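Local coordinates for protein exonuclease mut-7 homolog (Aedes aegypti, PDB 7JW2) that probably uses this domain as a magnesium-dependent 3'-5' exoribonuclease that trims the 3' ends of AGO1-bound microRNAs, at residues Arg178-Gln181 against Leu182-Ala185; Trp172-Arg175 against Pro176-Lys179. All coordinates share one frame; numbering follows the deposited sequence.

Interaction 1: residues Arg178-Gln181 against Leu182-Ala185; sequences RKEQ and LRYA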
loop_
_atom_site.group_PDB
_atom_site.type_symbol
_atom_site.label_atom_id
_atom_site.label_comp_id
_atom_site.label_asym_id
_atom_site.label_seq_id
_atom_site.Cartn_x
_atom_site.Cartn_y
_atom_site.Cartn_z
ATOM N N ARG A 178 0.085 -11.098 -24.517
ATOM C CA ARG A 178 -1.083 -11.000 -25.378
ATOM C C ARG A 178 -2.347 -11.019 -24.536
ATOM O O ARG A 178 -2.370 -11.572 -23.433
ATOM C CB ARG A 178 -1.126 -12.152 -26.384
ATOM C CG ARG A 178 0.071 -12.254 -27.318
ATOM C CD ARG A 178 -0.072 -13.481 -28.191
ATOM N NE ARG A 178 0.890 -14.521 -27.842
ATOM C CZ ARG A 178 0.588 -15.662 -27.228
ATOM N NH1 ARG A 178 -0.672 -15.938 -26.860
ATOM N NH2 ARG A 178 1.560 -16.531 -26.973
ATOM N N LYS A 179 -3.419 -10.426 -25.073
ATOM C CA LYS A 179 -4.664 -10.361 -24.315
ATOM C C LYS A 179 -5.166 -11.749 -23.935
ATOM O O LYS A 179 -5.741 -11.923 -22.856
ATOM C CB LYS A 179 -5.731 -9.592 -25.100
ATOM C CG LYS A 179 -6.120 -10.177 -26.438
ATOM C CD LYS A 179 -7.140 -9.268 -27.121
ATOM C CE LYS A 179 -8.062 -10.044 -28.046
ATOM N NZ LYS A 179 -7.477 -10.169 -29.403
ATOM N N GLU A 180 -4.931 -12.754 -24.779
ATOM C CA GLU A 180 -5.378 -14.103 -24.449
ATOM C C GLU A 180 -4.592 -14.679 -23.276
ATOM O O GLU A 180 -5.143 -15.465 -22.490
ATOM C CB GLU A 180 -5.256 -15.011 -25.676
ATOM C CG GLU A 180 -6.140 -14.594 -26.848
ATOM C CD GLU A 180 -5.522 -13.484 -27.700
ATOM O OE1 GLU A 180 -6.256 -12.892 -28.527
ATOM O OE2 GLU A 180 -4.311 -13.199 -27.545
ATOM N N GLN A 181 -3.319 -14.295 -23.137
ATOM C CA GLN A 181 -2.517 -14.717 -21.991
ATOM C C GLN A 181 -3.020 -14.073 -20.707
ATOM O O GLN A 181 -3.169 -14.748 -19.678
ATOM C CB GLN A 181 -1.048 -14.366 -22.215
ATOM C CG GLN A 181 -0.349 -15.171 -23.301
ATOM C CD GLN A 181 1.088 -14.734 -23.445
ATOM O OE1 GLN A 181 1.346 -13.619 -23.894
ATOM N NE2 GLN A 181 2.024 -15.582 -23.026
ATOM N N LEU A 182 -3.278 -12.762 -20.748
ATOM C CA LEU A 182 -3.799 -12.070 -19.571
ATOM C C LEU A 182 -5.153 -12.634 -19.164
ATOM O O LEU A 182 -5.436 -12.790 -17.969
ATOM C CB LEU A 182 -3.891 -10.569 -19.846
ATOM C CG LEU A 182 -2.522 -9.912 -20.063
ATOM C CD1 LEU A 182 -2.651 -8.604 -20.839
ATOM C CD2 LEU A 182 -1.812 -9.692 -18.744
ATOM N N ARG A 183 -5.998 -12.966 -20.140
ATOM C CA ARG A 183 -7.308 -13.527 -19.810
ATOM C C ARG A 183 -7.176 -14.890 -19.136
ATOM O O ARG A 183 -7.841 -15.163 -18.125
ATOM C CB ARG A 183 -8.167 -13.614 -21.075
ATOM C CG ARG A 183 -8.694 -12.255 -21.518
ATOM C CD ARG A 183 -9.952 -12.365 -22.376
ATOM N NE ARG A 183 -9.773 -13.277 -23.499
ATOM C CZ ARG A 183 -9.719 -12.890 -24.770
ATOM N NH1 ARG A 183 -9.832 -11.604 -25.074
ATOM N NH2 ARG A 183 -9.554 -13.788 -25.734
ATOM N N TYR A 184 -6.321 -15.756 -19.675
ATOM C CA TYR A 184 -6.085 -17.058 -19.067
ATOM C C TYR A 184 -5.543 -16.907 -17.649
ATOM O O TYR A 184 -5.984 -17.608 -16.731
ATOM C CB TYR A 184 -5.122 -17.880 -19.942
ATOM C CG TYR A 184 -4.553 -19.079 -19.227
ATOM C CD1 TYR A 184 -5.246 -20.287 -19.183
ATOM C CD2 TYR A 184 -3.346 -18.995 -18.542
ATOM C CE1 TYR A 184 -4.741 -21.383 -18.497
ATOM C CE2 TYR A 184 -2.836 -20.076 -17.859
ATOM C CZ TYR A 184 -3.539 -21.263 -17.827
ATOM O OH TYR A 184 -3.027 -22.338 -17.149
ATOM N N ALA A 185 -4.582 -16.003 -17.455
ATOM C CA ALA A 185 -3.972 -15.853 -16.136
ATOM C C ALA A 185 -4.983 -15.369 -15.107
ATOM O O ALA A 185 -4.991 -15.846 -13.963
ATOM C CB ALA A 185 -2.772 -14.898 -16.218
HETATM O O HOH W 1 -8.964 -13.759 -28.538
#
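Lys179 and Arg183 lie side by side, one helical turn apart. CE of Lys179 comes to 3.8 Å from NH1 of Arg183, a methylene set against the guanidinium. The lysine chain bends at chi4 (-87°), which turns Lys179 NZ to a 3.1 Å salt bridge with Glu180 OE1, on the syn side and 29° out of the carboxylate plane. The carboxylate is turned 83° from the Arg183 guanidinium plane. OE1 lies well out of that plane, so no N-H points at it. A water bridges them instead. It donates to Glu180 OE1 at 2.8 Å and accepts from Arg183 NH2 at 2.9 Å, in the guanidinium plane.

The segments form the first turns of helix 179-205. Tyr184 opens the Tyr-x-x-x-Asp sequence pattern of the third exonuclease motif in DEDDy nucleases. Its N donates to Glu180 O at 3.1 Å, and the Gln181 carbonyl lies at its ring edge.

Arg178 is the N-cap, and its carbonyl receives Leu182 N. Gln181 OE1 takes Arg178 N at 2.9 Å, on a lone pair. This is one half of a capping box, in which the side chain at N3 accepts from the N-cap N-H. The extended Gln181 chain lays CD 3.8 Å over the Arg178 guanidinium face. Gln174 NE2 also donates to OE1. Ser170 and Asn171 accept from Gln181 NE2, which fixes the amide's rotation, while Asn167 takes Arg178 NH1.

Interaction 2: residues Trp172-Arg175 against Pro176-Lys179; sequences WAQR and PLRK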
loop_
_atom_site.group_PDB
_atom_site.type_symbol
_atom_site.label_atom_id
_atom_site.label_comp_id
_atom_site.label_asym_id
_atom_site.label_seq_id
_atom_site.Cartn_x
_atom_site.Cartn_y
_atom_site.Cartn_z
ATOM N N TRP A 172 5.368 -17.022 -21.385
ATOM C CA TRP A 172 5.099 -16.052 -20.326
ATOM C C TRP A 172 6.210 -15.023 -20.144
ATOM O O TRP A 172 6.028 -14.072 -19.366
ATOM C CB TRP A 172 4.834 -16.794 -19.008
ATOM C CG TRP A 172 3.546 -17.569 -19.055
ATOM C CD1 TRP A 172 3.403 -18.927 -19.160
ATOM C CD2 TRP A 172 2.227 -17.021 -19.074
ATOM N NE1 TRP A 172 2.062 -19.265 -19.227
ATOM C CE2 TRP A 172 1.321 -18.112 -19.154
ATOM C CE3 TRP A 172 1.715 -15.721 -18.984
ATOM C CZ2 TRP A 172 -0.060 -17.938 -19.195
ATOM C CZ3 TRP A 172 0.326 -15.550 -19.001
ATOM C CH2 TRP A 172 -0.541 -16.655 -19.114
ATOM N N ALA A 173 7.327 -15.150 -20.859
ATOM C CA ALA A 173 8.400 -14.170 -20.763
ATOM C C ALA A 173 8.264 -13.042 -21.775
ATOM O O ALA A 173 8.966 -12.034 -21.649
ATOM C CB ALA A 173 9.760 -14.858 -20.943
ATOM N N GLN A 174 7.384 -13.177 -22.764
ATOM C CA GLN A 174 7.257 -12.113 -23.750
ATOM C C GLN A 174 6.527 -10.910 -23.156
ATOM O O GLN A 174 5.638 -11.050 -22.308
ATOM C CB GLN A 174 6.555 -12.627 -25.003
ATOM C CG GLN A 174 5.047 -12.680 -24.930
ATOM C CD GLN A 174 4.455 -13.512 -26.057
ATOM O OE1 GLN A 174 5.127 -13.790 -27.047
ATOM N NE2 GLN A 174 3.206 -13.932 -25.903
ATOM N N ARG A 175 6.957 -9.713 -23.552
ATOM C CA ARG A 175 6.322 -8.477 -23.129
ATOM C C ARG A 175 6.129 -7.572 -24.340
ATOM O O ARG A 175 7.066 -7.407 -25.145
ATOM C CB ARG A 175 7.147 -7.764 -22.050
ATOM C CG ARG A 175 7.111 -8.419 -20.658
ATOM C CD ARG A 175 5.695 -8.460 -20.096
ATOM N NE ARG A 175 5.628 -8.972 -18.724
ATOM C CZ ARG A 175 5.615 -10.270 -18.425
ATOM N NH1 ARG A 175 5.700 -11.170 -19.402
ATOM N NH2 ARG A 175 5.527 -10.672 -17.163
ATOM N N PRO A 176 4.935 -6.980 -24.522
ATOM C CA PRO A 176 3.770 -7.214 -23.647
ATOM C C PRO A 176 3.165 -8.594 -23.827
ATOM O O PRO A 176 3.320 -9.241 -24.860
ATOM C CB PRO A 176 2.768 -6.143 -24.086
ATOM C CG PRO A 176 3.195 -5.766 -25.473
ATOM C CD PRO A 176 4.678 -5.932 -25.526
ATOM N N LEU A 177 2.481 -9.060 -22.791
ATOM C CA LEU A 177 1.717 -10.281 -22.934
ATOM C C LEU A 177 0.522 -10.039 -23.850
ATOM O O LEU A 177 0.001 -8.925 -23.953
ATOM C CB LEU A 177 1.254 -10.780 -21.561
ATOM C CG LEU A 177 2.367 -11.262 -20.618
ATOM C CD1 LEU A 177 1.866 -11.320 -19.170
ATOM C CD2 LEU A 177 2.910 -12.612 -21.053
ATOM N N ARG A 178 0.085 -11.098 -24.517
ATOM C CA ARG A 178 -1.083 -11.000 -25.378
ATOM C C ARG A 178 -2.347 -11.019 -24.536
ATOM O O ARG A 178 -2.370 -11.572 -23.433
ATOM C CB ARG A 178 -1.126 -12.152 -26.384
ATOM C CG ARG A 178 0.071 -12.254 -27.318
ATOM C CD ARG A 178 -0.072 -13.481 -28.191
ATOM N NE ARG A 178 0.890 -14.521 -27.842
ATOM C CZ ARG A 178 0.588 -15.662 -27.228
ATOM N NH1 ARG A 178 -0.672 -15.938 -26.860
ATOM N NH2 ARG A 178 1.560 -16.531 -26.973
ATOM N N LYS A 179 -3.419 -10.426 -25.073
ATOM C CA LYS A 179 -4.664 -10.361 -24.315
ATOM C C LYS A 179 -5.166 -11.749 -23.935
ATOM O O LYS A 179 -5.741 -11.923 -22.856
ATOM C CB LYS A 179 -5.731 -9.592 -25.100
ATOM C CG LYS A 179 -6.120 -10.177 -26.438
ATOM C CD LYS A 179 -7.140 -9.268 -27.121
ATOM C CE LYS A 179 -8.062 -10.044 -28.046
ATOM N NZ LYS A 179 -7.477 -10.169 -29.403
#
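Arg175 folds its guanidinium back over Leu177, and the two side chains run alongside each other. The bend is at chi2 (-61°). It places Leu177 CD1 3.8 Å above one face of the guanidinium, toward its rim. CG and CD2 of Leu177 press on the same group, each 3.5 Å from NH1 of Arg175.

That nitrogen is gripped by two main-chain carbonyls. NH1 donates to Trp172 O and to Gln174 O, each at 2.9 Å. Both oxygens lie in the guanidinium plane, but NH1 sits above both carbonyl planes. Asp65 forms a salt bridge with NE, and Ser51 accepts from NH2. The flat group is thus held on several sides. Leu177 also meets Trp172, with CD2 3.9 Å from CE3 of the indole. The two side chains cross at about a right angle. The indole N-H goes to Gln168 O, and Leu52 of strand 50-56 packs against all three side chains. This is the tight part.

The other side is looser and more exposed. Gln174 NE2 lies 3.1 Å from Arg178 NE, but both are donors and no bond forms. Their planes are 85° apart. Each has its polar partner elsewhere, the amide at Gln181 and the guanidinium at Asn167. Pro176 is exposed, and its ring touches the Arg175 carbonyl carbon.

The peptide before Pro176 is cis. With the backbone angles of Arg175 and Pro176, it makes Gln174-Leu177 a type VIb turn, which leads into the N-cap of helix 179-205.

How the interactions relate
From the N terminus, Trp172-Arg175 comes first, in the loop after helix 151-159. Interaction 2 closes a short turn there and hands the chain to Arg178 and Lys179, which both contacts share. Interaction 1 then takes over as the first turns of helix 179-205. The two follow one another; neither nests in the other, and they do not cross. The centres of interactions 1 and 2 are about 8 Å apart. They also touch through side chains: the Trp172 ring packs on Tyr184, and Leu177 on Leu182. Leu182 and Ala185 rest on strand 61-65, while the turn rests on strand 50-56. Together they tie the loop and the start of the helix to neighbouring strands of the mixed sheet.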